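Local coordinates for BLUF domain-containing protein (Acinetobacter baumannii, PDB 6W6Z), which probably senses blue light through a bound flavin, as a BLUF-domain photoreceptor, at residues F49-L53 with L125-L129; N102-F107 with F128-I134. One frame throughout, in Å; residues are numbered along the deposited sequence.

Contact 1: F49-L53 with L125-L129; sequences FFQCL and LKFFL. With FMN (flavin mononucleotide), chain B.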
ATOM      1  N   PHE A  49      -2.636   2.133   6.876  1.00 17.22           N
ATOM      2  CA  PHE A  49      -2.246   1.756   5.498  1.00 17.34           C
ATOM      3  C   PHE A  49      -2.895   0.443   5.085  1.00 17.82           C
ATOM      4  O   PHE A  49      -3.150  -0.462   5.866  1.00 18.91           O
ATOM      5  CB  PHE A  49      -0.735   1.594   5.409  1.00 15.66           C
ATOM      6  CG  PHE A  49       0.078   2.815   5.680  1.00 17.11           C
ATOM      7  CD1 PHE A  49       0.231   3.801   4.695  1.00 16.20           C
ATOM      8  CD2 PHE A  49       0.756   2.966   6.887  1.00 16.26           C
ATOM      9  CE1 PHE A  49       1.053   4.891   4.919  1.00 16.94           C
ATOM     10  CE2 PHE A  49       1.537   4.091   7.117  1.00 18.97           C
ATOM     11  CZ  PHE A  49       1.698   5.045   6.122  1.00 18.73           C
ATOM     12  N   PHE A  50      -3.021   0.293   3.786  1.00 17.29           N
ATOM     13  CA  PHE A  50      -3.292  -0.992   3.133  1.00 15.70           C
ATOM     14  C   PHE A  50      -2.292  -1.052   2.000  1.00 16.04           C
ATOM     15  O   PHE A  50      -2.139  -0.014   1.347  1.00 15.39           O
ATOM     16  CB  PHE A  50      -4.729  -1.116   2.631  1.00 15.65           C
ATOM     17  CG  PHE A  50      -4.907  -2.312   1.720  1.00 16.59           C
ATOM     18  CD1 PHE A  50      -4.525  -2.273   0.381  1.00 16.66           C
ATOM     19  CD2 PHE A  50      -5.328  -3.523   2.243  1.00 18.21           C
ATOM     20  CE1 PHE A  50      -4.637  -3.393  -0.429  1.00 18.19           C
ATOM     21  CE2 PHE A  50      -5.465  -4.645   1.424  1.00 20.96           C
ATOM     22  CZ  PHE A  50      -5.088  -4.589   0.101  1.00 18.65           C
ATOM     23  N   GLN A  51      -1.566  -2.150   1.860  1.00 17.08           N
ATOM     24  CA  GLN A  51      -0.664  -2.262   0.707  1.00 17.07           C
ATOM     25  C   GLN A  51      -0.859  -3.599   0.021  1.00 17.86           C
ATOM     26  O   GLN A  51      -1.034  -4.641   0.695  1.00 18.57           O
ATOM     27  CB  GLN A  51       0.786  -2.044   1.117  1.00 17.91           C
ATOM     28  CG  GLN A  51       1.689  -1.874  -0.081  1.00 18.94           C
ATOM     29  CD  GLN A  51       3.114  -1.546   0.284  1.00 19.15           C
ATOM     30  OE1 GLN A  51       3.647  -2.053   1.276  1.00 22.01           O
ATOM     31  NE2 GLN A  51       3.724  -0.653  -0.493  1.00 19.47           N
ATOM     32  N   CYS A  52      -0.743  -3.592  -1.297  1.00 17.53           N
ATOM     33  CA  CYS A  52      -0.662  -4.826  -2.098  1.00 22.34           C
ATOM     34  C   CYS A  52       0.645  -4.783  -2.881  1.00 22.12           C
ATOM     35  O   CYS A  52       0.950  -3.725  -3.458  1.00 20.29           O
ATOM     36  CB  CYS A  52      -1.955  -4.912  -2.904  1.00 28.32           C
ATOM     37  SG  CYS A  52      -1.837  -5.947  -4.378  1.00 39.52           S
ATOM     38  N   LEU A  53       1.455  -5.847  -2.777  1.00 20.04           N
ATOM     39  CA  LEU A  53       2.721  -6.037  -3.510  1.00 21.41           C
ATOM     40  C   LEU A  53       2.525  -7.158  -4.530  1.00 21.86           C
ATOM     41  O   LEU A  53       1.994  -8.224  -4.137  1.00 21.45           O
ATOM     42  CB  LEU A  53       3.835  -6.407  -2.528  1.00 22.22           C
ATOM     43  CG  LEU A  53       4.065  -5.434  -1.360  1.00 21.94           C
ATOM     44  CD1 LEU A  53       5.046  -6.024  -0.362  1.00 21.84           C
ATOM     45  CD2 LEU A  53       4.561  -4.098  -1.882  1.00 23.56           C
ATOM     46  N   LEU A 125     -11.520  -7.764  -0.324  1.00 29.26           N
ATOM     47  CA  LEU A 125     -10.413  -7.423  -1.265  1.00 30.16           C
ATOM     48  C   LEU A 125     -10.854  -7.553  -2.723  1.00 33.02           C
ATOM     49  O   LEU A 125     -10.317  -6.784  -3.540  1.00 35.65           O
ATOM     50  CB  LEU A 125      -9.186  -8.304  -0.984  1.00 33.47           C
ATOM     51  CG  LEU A 125      -8.607  -8.179   0.424  1.00 34.24           C
ATOM     52  CD1 LEU A 125      -7.263  -8.882   0.514  1.00 36.96           C
ATOM     53  CD2 LEU A 125      -8.477  -6.720   0.865  1.00 33.36           C
ATOM     54  N   LYS A 126     -11.807  -8.439  -3.035  1.00 34.02           N
ATOM     55  CA  LYS A 126     -12.534  -8.427  -4.335  1.00 34.40           C
ATOM     56  C   LYS A 126     -12.801  -6.963  -4.699  1.00 33.49           C
ATOM     57  O   LYS A 126     -12.100  -6.436  -5.617  1.00 35.86           O
ATOM     58  CB  LYS A 126     -13.862  -9.204  -4.279  1.00 34.37           C
ATOM     59  N   PHE A 127     -13.688  -6.301  -3.946  1.00 27.82           N
ATOM     60  CA  PHE A 127     -14.179  -4.926  -4.235  1.00 26.84           C
ATOM     61  C   PHE A 127     -13.080  -3.899  -3.951  1.00 25.45           C
ATOM     62  O   PHE A 127     -12.945  -2.961  -4.751  1.00 24.53           O
ATOM     63  CB  PHE A 127     -15.406  -4.565  -3.400  1.00 26.09           C
ATOM     64  N   PHE A 128     -12.337  -4.053  -2.849  1.00 25.32           N
ATOM     65  CA  PHE A 128     -11.373  -3.013  -2.409  1.00 25.67           C
ATOM     66  C   PHE A 128     -10.211  -2.896  -3.388  1.00 26.24           C
ATOM     67  O   PHE A 128      -9.881  -1.741  -3.737  1.00 24.92           O
ATOM     68  CB  PHE A 128     -10.835  -3.219  -1.002  1.00 27.43           C
ATOM     69  CG  PHE A 128     -10.127  -2.007  -0.433  1.00 25.91           C
ATOM     70  CD1 PHE A 128     -10.794  -0.802  -0.249  1.00 24.60           C
ATOM     71  CD2 PHE A 128      -8.792  -2.087  -0.052  1.00 26.41           C
ATOM     72  CE1 PHE A 128     -10.142   0.292   0.301  1.00 24.82           C
ATOM     73  CE2 PHE A 128      -8.143  -0.995   0.503  1.00 25.27           C
ATOM     74  CZ  PHE A 128      -8.829   0.183   0.705  1.00 23.74           C
ATOM     75  N   LEU A 129      -9.614  -4.002  -3.820  1.00 25.99           N
ATOM     76  CA  LEU A 129      -8.540  -3.934  -4.829  1.00 27.59           C
ATOM     77  C   LEU A 129      -9.084  -3.283  -6.109  1.00 30.50           C
ATOM     78  O   LEU A 129      -8.364  -2.451  -6.715  1.00 25.99           O
ATOM     79  CB  LEU A 129      -7.982  -5.322  -5.107  1.00 26.27           C
ATOM     80  CG  LEU A 129      -7.082  -5.913  -4.036  1.00 25.83           C
ATOM     81  CD1 LEU A 129      -6.646  -7.326  -4.432  1.00 27.22           C
ATOM     82  CD2 LEU A 129      -5.861  -5.032  -3.790  1.00 25.62           C
TER
HETATM   83  N1  FMN B 201       9.852  -0.058   0.470  1.00 20.53           N
HETATM   84  C2  FMN B 201       9.919  -0.556  -0.776  1.00 23.19           C
HETATM   85  O2  FMN B 201      11.075  -0.776  -1.259  1.00 22.76           O
HETATM   86  N3  FMN B 201       8.817  -0.944  -1.452  1.00 20.03           N
HETATM   87  C4  FMN B 201       7.575  -0.789  -0.967  1.00 20.24           C
HETATM   88  O4  FMN B 201       6.566  -1.106  -1.593  1.00 19.85           O
HETATM   89  C4A FMN B 201       7.423  -0.193   0.354  1.00 18.76           C
HETATM   90  N5  FMN B 201       6.251   0.022   0.914  1.00 18.16           N
HETATM   91  C5A FMN B 201       6.217   0.516   2.178  1.00 18.46           C
HETATM   92  C6  FMN B 201       4.980   0.738   2.740  1.00 17.64           C
HETATM   93  C7  FMN B 201       4.874   1.209   4.037  1.00 19.16           C
HETATM   94  C7M FMN B 201       3.499   1.444   4.581  1.00 18.43           C
HETATM   95  C8  FMN B 201       6.067   1.635   4.791  1.00 17.95           C
HETATM   96  C8M FMN B 201       5.879   2.201   6.191  1.00 18.66           C
HETATM   97  C9  FMN B 201       7.307   1.405   4.221  1.00 18.75           C
HETATM   98  C9A FMN B 201       7.408   0.900   2.930  1.00 19.37           C
HETATM   99  N10 FMN B 201       8.635   0.720   2.303  1.00 19.94           N
HETATM  100  C10 FMN B 201       8.660   0.155   1.043  1.00 19.66           C
HETATM  101  C1' FMN B 201       9.942   1.087   2.944  1.00 23.39           C
HETATM  102  C2' FMN B 201      10.711  -0.032   3.609  1.00 25.96           C
HETATM  103  O2' FMN B 201      10.068  -0.352   4.854  1.00 24.35           O
HETATM  104  C3' FMN B 201      12.153   0.477   3.872  1.00 34.49           C
HETATM  105  O3' FMN B 201      12.154   1.789   4.444  1.00 31.72           O
HETATM  106  C4' FMN B 201      12.976   0.633   2.609  1.00 40.50           C
HETATM  107  O4' FMN B 201      12.961  -0.606   1.864  1.00 44.82           O
HETATM  108  C5' FMN B 201      14.446   0.975   2.957  1.00 52.21           C
HETATM  109  O5' FMN B 201      15.114  -0.059   3.711  1.00 56.75           O
HETATM  110  P   FMN B 201      16.705   0.006   4.134  1.00 61.03           P
HETATM  111  O1P FMN B 201      16.665   0.614   5.523  1.00 66.53           O
HETATM  112  O2P FMN B 201      17.100  -1.459   4.066  1.00 61.78           O
HETATM  113  O3P FMN B 201      17.413   0.896   3.128  1.00 65.04           O

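Contact 2: N102-F107 with F128-I134; sequences NIETFF and FLNELLI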
ATOM      1  N   ASN A 102     -15.903   6.901  -3.595  1.00 21.08           N
ATOM      2  CA  ASN A 102     -16.218   5.486  -3.874  1.00 23.31           C
ATOM      3  C   ASN A 102     -15.792   4.622  -2.670  1.00 21.44           C
ATOM      4  O   ASN A 102     -16.514   3.697  -2.310  1.00 20.45           O
ATOM      5  CB  ASN A 102     -15.471   4.958  -5.096  1.00 24.76           C
ATOM      6  CG  ASN A 102     -16.197   5.126  -6.398  1.00 27.80           C
ATOM      7  OD1 ASN A 102     -17.149   5.902  -6.490  1.00 29.33           O
ATOM      8  ND2 ASN A 102     -15.719   4.402  -7.405  1.00 29.48           N
ATOM      9  N   ILE A 103     -14.632   4.895  -2.069  1.00 20.07           N
ATOM     10  CA  ILE A 103     -14.079   4.026  -0.992  1.00 19.61           C
ATOM     11  C   ILE A 103     -14.874   4.313   0.276  1.00 17.85           C
ATOM     12  O   ILE A 103     -15.182   3.382   0.986  1.00 18.06           O
ATOM     13  CB  ILE A 103     -12.572   4.277  -0.824  1.00 20.42           C
ATOM     14  CG1 ILE A 103     -11.808   3.706  -2.025  1.00 22.02           C
ATOM     15  CG2 ILE A 103     -12.073   3.749   0.500  1.00 22.05           C
ATOM     16  CD1 ILE A 103     -10.409   4.257  -2.185  1.00 24.65           C
ATOM     17  N   GLU A 104     -15.228   5.565   0.490  1.00 17.71           N
ATOM     18  CA  GLU A 104     -16.037   5.955   1.662  1.00 19.09           C
ATOM     19  C   GLU A 104     -17.384   5.226   1.536  1.00 18.98           C
ATOM     20  O   GLU A 104     -17.831   4.613   2.539  1.00 18.83           O
ATOM     21  CB  GLU A 104     -16.185   7.455   1.717  1.00 21.18           C
ATOM     22  CG  GLU A 104     -14.948   8.143   2.247  1.00 21.42           C
ATOM     23  CD  GLU A 104     -14.845   9.616   1.909  1.00 24.34           C
ATOM     24  OE1 GLU A 104     -15.865  10.215   1.382  1.00 22.95           O
ATOM     25  OE2 GLU A 104     -13.792  10.170   2.241  1.00 20.78           O
ATOM     26  N   THR A 105     -17.982   5.233   0.343  1.00 21.84           N
ATOM     27  CA  THR A 105     -19.295   4.569   0.090  1.00 18.30           C
ATOM     28  C   THR A 105     -19.195   3.057   0.356  1.00 19.79           C
ATOM     29  O   THR A 105     -20.067   2.500   1.017  1.00 19.81           O
ATOM     30  CB  THR A 105     -19.838   4.914  -1.292  1.00 20.52           C
ATOM     31  OG1 THR A 105     -20.023   6.325  -1.268  1.00 21.20           O
ATOM     32  CG2 THR A 105     -21.131   4.186  -1.589  1.00 19.26           C
ATOM     33  N   PHE A 106     -18.096   2.423  -0.046  1.00 20.71           N
ATOM     34  CA  PHE A 106     -17.867   0.983   0.177  1.00 20.31           C
ATOM     35  C   PHE A 106     -17.895   0.647   1.671  1.00 20.46           C
ATOM     36  O   PHE A 106     -18.591  -0.325   2.125  1.00 19.29           O
ATOM     37  CB  PHE A 106     -16.561   0.608  -0.505  1.00 21.98           C
ATOM     38  CG  PHE A 106     -16.123  -0.792  -0.206  1.00 25.09           C
ATOM     39  CD1 PHE A 106     -16.876  -1.858  -0.673  1.00 25.17           C
ATOM     40  CD2 PHE A 106     -15.016  -1.032   0.578  1.00 26.85           C
ATOM     41  CE1 PHE A 106     -16.470  -3.155  -0.414  1.00 28.38           C
ATOM     42  CE2 PHE A 106     -14.626  -2.333   0.852  1.00 29.09           C
ATOM     43  CZ  PHE A 106     -15.340  -3.382   0.329  1.00 28.64           C
ATOM     44  N   PHE A 107     -17.161   1.435   2.452  1.00 21.00           N
ATOM     45  CA  PHE A 107     -16.997   1.223   3.905  1.00 20.37           C
ATOM     46  C   PHE A 107     -18.360   1.424   4.582  1.00 19.94           C
ATOM     47  O   PHE A 107     -18.789   0.573   5.399  1.00 21.19           O
ATOM     48  CB  PHE A 107     -15.901   2.151   4.440  1.00 19.76           C
ATOM     49  CG  PHE A 107     -14.507   1.579   4.404  1.00 22.46           C
ATOM     50  CD1 PHE A 107     -14.014   0.865   5.481  1.00 24.95           C
ATOM     51  CD2 PHE A 107     -13.658   1.780   3.323  1.00 25.46           C
ATOM     52  CE1 PHE A 107     -12.728   0.338   5.479  1.00 23.28           C
ATOM     53  CE2 PHE A 107     -12.368   1.253   3.326  1.00 26.44           C
ATOM     54  CZ  PHE A 107     -11.903   0.537   4.402  1.00 25.00           C
ATOM     55  N   PHE A 128     -12.337  -4.053  -2.849  1.00 25.32           N
ATOM     56  CA  PHE A 128     -11.373  -3.013  -2.409  1.00 25.67           C
ATOM     57  C   PHE A 128     -10.211  -2.896  -3.388  1.00 26.24           C
ATOM     58  O   PHE A 128      -9.881  -1.741  -3.737  1.00 24.92           O
ATOM     59  CB  PHE A 128     -10.835  -3.219  -1.002  1.00 27.43           C
ATOM     60  CG  PHE A 128     -10.127  -2.007  -0.433  1.00 25.91           C
ATOM     61  CD1 PHE A 128     -10.794  -0.802  -0.249  1.00 24.60           C
ATOM     62  CD2 PHE A 128      -8.792  -2.087  -0.052  1.00 26.41           C
ATOM     63  CE1 PHE A 128     -10.142   0.292   0.301  1.00 24.82           C
ATOM     64  CE2 PHE A 128      -8.143  -0.995   0.503  1.00 25.27           C
ATOM     65  CZ  PHE A 128      -8.829   0.183   0.705  1.00 23.74           C
ATOM     66  N   LEU A 129      -9.614  -4.002  -3.820  1.00 25.99           N
ATOM     67  CA  LEU A 129      -8.540  -3.934  -4.829  1.00 27.59           C
ATOM     68  C   LEU A 129      -9.084  -3.283  -6.109  1.00 30.50           C
ATOM     69  O   LEU A 129      -8.364  -2.451  -6.715  1.00 25.99           O
ATOM     70  CB  LEU A 129      -7.982  -5.322  -5.107  1.00 26.27           C
ATOM     71  CG  LEU A 129      -7.082  -5.913  -4.036  1.00 25.83           C
ATOM     72  CD1 LEU A 129      -6.646  -7.326  -4.432  1.00 27.22           C
ATOM     73  CD2 LEU A 129      -5.861  -5.032  -3.790  1.00 25.62           C
ATOM     74  N   ASN A 130     -10.313  -3.612  -6.513  1.00 29.41           N
ATOM     75  CA  ASN A 130     -10.875  -3.052  -7.759  1.00 29.81           C
ATOM     76  C   ASN A 130     -11.000  -1.539  -7.586  1.00 26.76           C
ATOM     77  O   ASN A 130     -10.623  -0.828  -8.537  1.00 28.36           O
ATOM     78  CB  ASN A 130     -12.176  -3.728  -8.194  1.00 34.72           C
ATOM     79  CG  ASN A 130     -12.747  -3.029  -9.405  1.00 38.37           C
ATOM     80  OD1 ASN A 130     -12.249  -3.196 -10.523  1.00 37.47           O
ATOM     81  ND2 ASN A 130     -13.720  -2.165  -9.168  1.00 35.57           N
ATOM     82  N   GLU A 131     -11.449  -1.065  -6.420  1.00 26.21           N
ATOM     83  CA  GLU A 131     -11.572   0.386  -6.121  1.00 27.79           C
ATOM     84  C   GLU A 131     -10.189   1.025  -6.187  1.00 25.72           C
ATOM     85  O   GLU A 131     -10.077   2.141  -6.708  1.00 25.09           O
ATOM     86  CB  GLU A 131     -12.223   0.667  -4.761  1.00 30.26           C
ATOM     87  CG  GLU A 131     -13.718   0.402  -4.712  1.00 35.58           C
ATOM     88  CD  GLU A 131     -14.546   1.171  -5.732  1.00 39.95           C
ATOM     89  OE1 GLU A 131     -15.425   0.535  -6.373  1.00 37.81           O
ATOM     90  OE2 GLU A 131     -14.271   2.387  -5.948  1.00 39.49           O
ATOM     91  N   LEU A 132      -9.160   0.348  -5.687  1.00 23.43           N
ATOM     92  CA  LEU A 132      -7.771   0.907  -5.704  1.00 21.00           C
ATOM     93  C   LEU A 132      -7.246   0.946  -7.141  1.00 22.71           C
ATOM     94  O   LEU A 132      -6.512   1.896  -7.468  1.00 22.13           O
ATOM     95  CB  LEU A 132      -6.862   0.070  -4.817  1.00 20.72           C
ATOM     96  CG  LEU A 132      -7.145   0.098  -3.313  1.00 20.41           C
ATOM     97  CD1 LEU A 132      -6.034  -0.654  -2.577  1.00 22.23           C
ATOM     98  CD2 LEU A 132      -7.254   1.520  -2.786  1.00 21.05           C
ATOM     99  N   LEU A 133      -7.582  -0.047  -7.955  1.00 23.34           N
ATOM    100  CA  LEU A 133      -7.192  -0.083  -9.382  1.00 23.30           C
ATOM    101  C   LEU A 133      -7.853   1.087 -10.137  1.00 24.00           C
ATOM    102  O   LEU A 133      -7.148   1.734 -10.915  1.00 25.39           O
ATOM    103  CB  LEU A 133      -7.581  -1.425  -9.996  1.00 26.47           C
ATOM    104  CG  LEU A 133      -7.236  -1.577 -11.478  1.00 29.97           C
ATOM    105  CD1 LEU A 133      -5.735  -1.445 -11.720  1.00 32.97           C
ATOM    106  CD2 LEU A 133      -7.735  -2.913 -12.028  1.00 33.43           C
ATOM    107  N   ILE A 134      -9.146   1.337  -9.942  1.00 25.32           N
ATOM    108  CA  ILE A 134      -9.890   2.335 -10.769  1.00 30.26           C
ATOM    109  C   ILE A 134      -9.697   3.753 -10.224  1.00 31.27           C
ATOM    110  O   ILE A 134      -9.819   4.685 -11.017  1.00 28.94           O
ATOM    111  CB  ILE A 134     -11.377   1.967 -10.947  1.00 33.41           C
ATOM    112  CG1 ILE A 134     -12.201   2.146  -9.668  1.00 34.19           C
ATOM    113  CG2 ILE A 134     -11.484   0.567 -11.542  1.00 35.36           C
ATOM    114  CD1 ILE A 134     -13.683   1.864  -9.841  1.00 35.67           C
TER

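Contact 1: F49-L53 with L125-L129
In this BLUF domain, the strand that reaches the flavin with one face packs its other face against helix 125-134. F50 carries that packing. The edge of the F128 ring meets the face of the F50 ring in a T-shaped stack, with centroids 5.2 Å apart and planes at 88°. F128 CE2 lies over the F50 ring toward its rim, 3.7 Å from F50 CG. The F50 ring swings away from the backbone N (chi1 168°), out to the helix. Two leucines one helical turn apart meet the far end of the same ring. L125 CD2 lies 3.7 Å from F50 CE2, and L129 CD2 lies 3.9 Å from F50 CE1. The same L129 methyl also touches CB of C52. These side-chain contacts are all apolar.

Q51 and F49, which alternate with F50 and C52, turn to the flavin mononucleotide. Q51 NE2 donates to flavin N5 at 3.0 Å and makes a weak, more bent bond to flavin O4 at 3.1 Å. Q51 OE1 is hydrogen-bonded to the hydroxyl of Y7, so both ends of the amide are held. F49 lays one ring face over the flavin methyl C7M, which sits above the ring centre, 3.8 Å from F49 CG.

Strand 48-54 runs between strands 2-11 and 39-45 in the sheet, and segment 125-129 runs nearly at a right angle to segment 49-53. L125 and L129 also reach strand 73-83, while F128 meets Y43 of strand 39-45 edge-to-face.

Contact 2: N102-F107 with F128-I134
A bend at chi2 (-57°) turns the carboxylate of E131 to N102, and the anti placement of I103 CG2 relative to its own N points that methyl at the F128 ring. N102 ND2 donates to E131 OE2 at 2.9 Å, on the syn lone pair. The bond is bent (140°), and the oxygen is tilted out of the amide plane. Amide and carboxylate planes are steeply turned against each other.

Deeper in, I103 CG2 lies at the edge of the F128 ring, in its plane, 4.0 Å from F128 CE1. The I103 and E131 side chains slide past each other in opposite directions, with CG1 of I103 near CB of E131. This is a near-antiparallel helix pair: the segments run at 168°, with axes 10.6 Å apart. Both helices lie in the C-terminal part of the chain, and I103 and L132 both reach Y43 of strand 39-45 and V97 of strand 95-98.

F107 CE2 is 3.9 Å from F128 CE1, which lies near the F107 ring plane at its edge; the two rings as a whole meet obliquely. F106 CE2 comes within 4.3 Å of F128 CD1 at an oblique slant. Beside the polar pair, I134 CD1 packs against N102 ND2 at the exposed end of the interface.

From the N terminus, strand 48-54 comes first, then helix 101-109, then helix 125-134. Contact 1 closes the longer loop, with 71 residues between its segments. Contact 2 closes a shorter one of 20 residues that starts within the longer loop. Both end on helix 125-134 and share F128, so the loops finish almost together. Contact 1 sets this helix on the sheet, behind the flavin-facing strand. Contact 2 then pairs it with helix 101-109, farther from the centre of the chain. The two also touch directly: F50 CD1 is 3.7 Å from L132 CD1. The helix therefore ties sheet and helix 101-109 together.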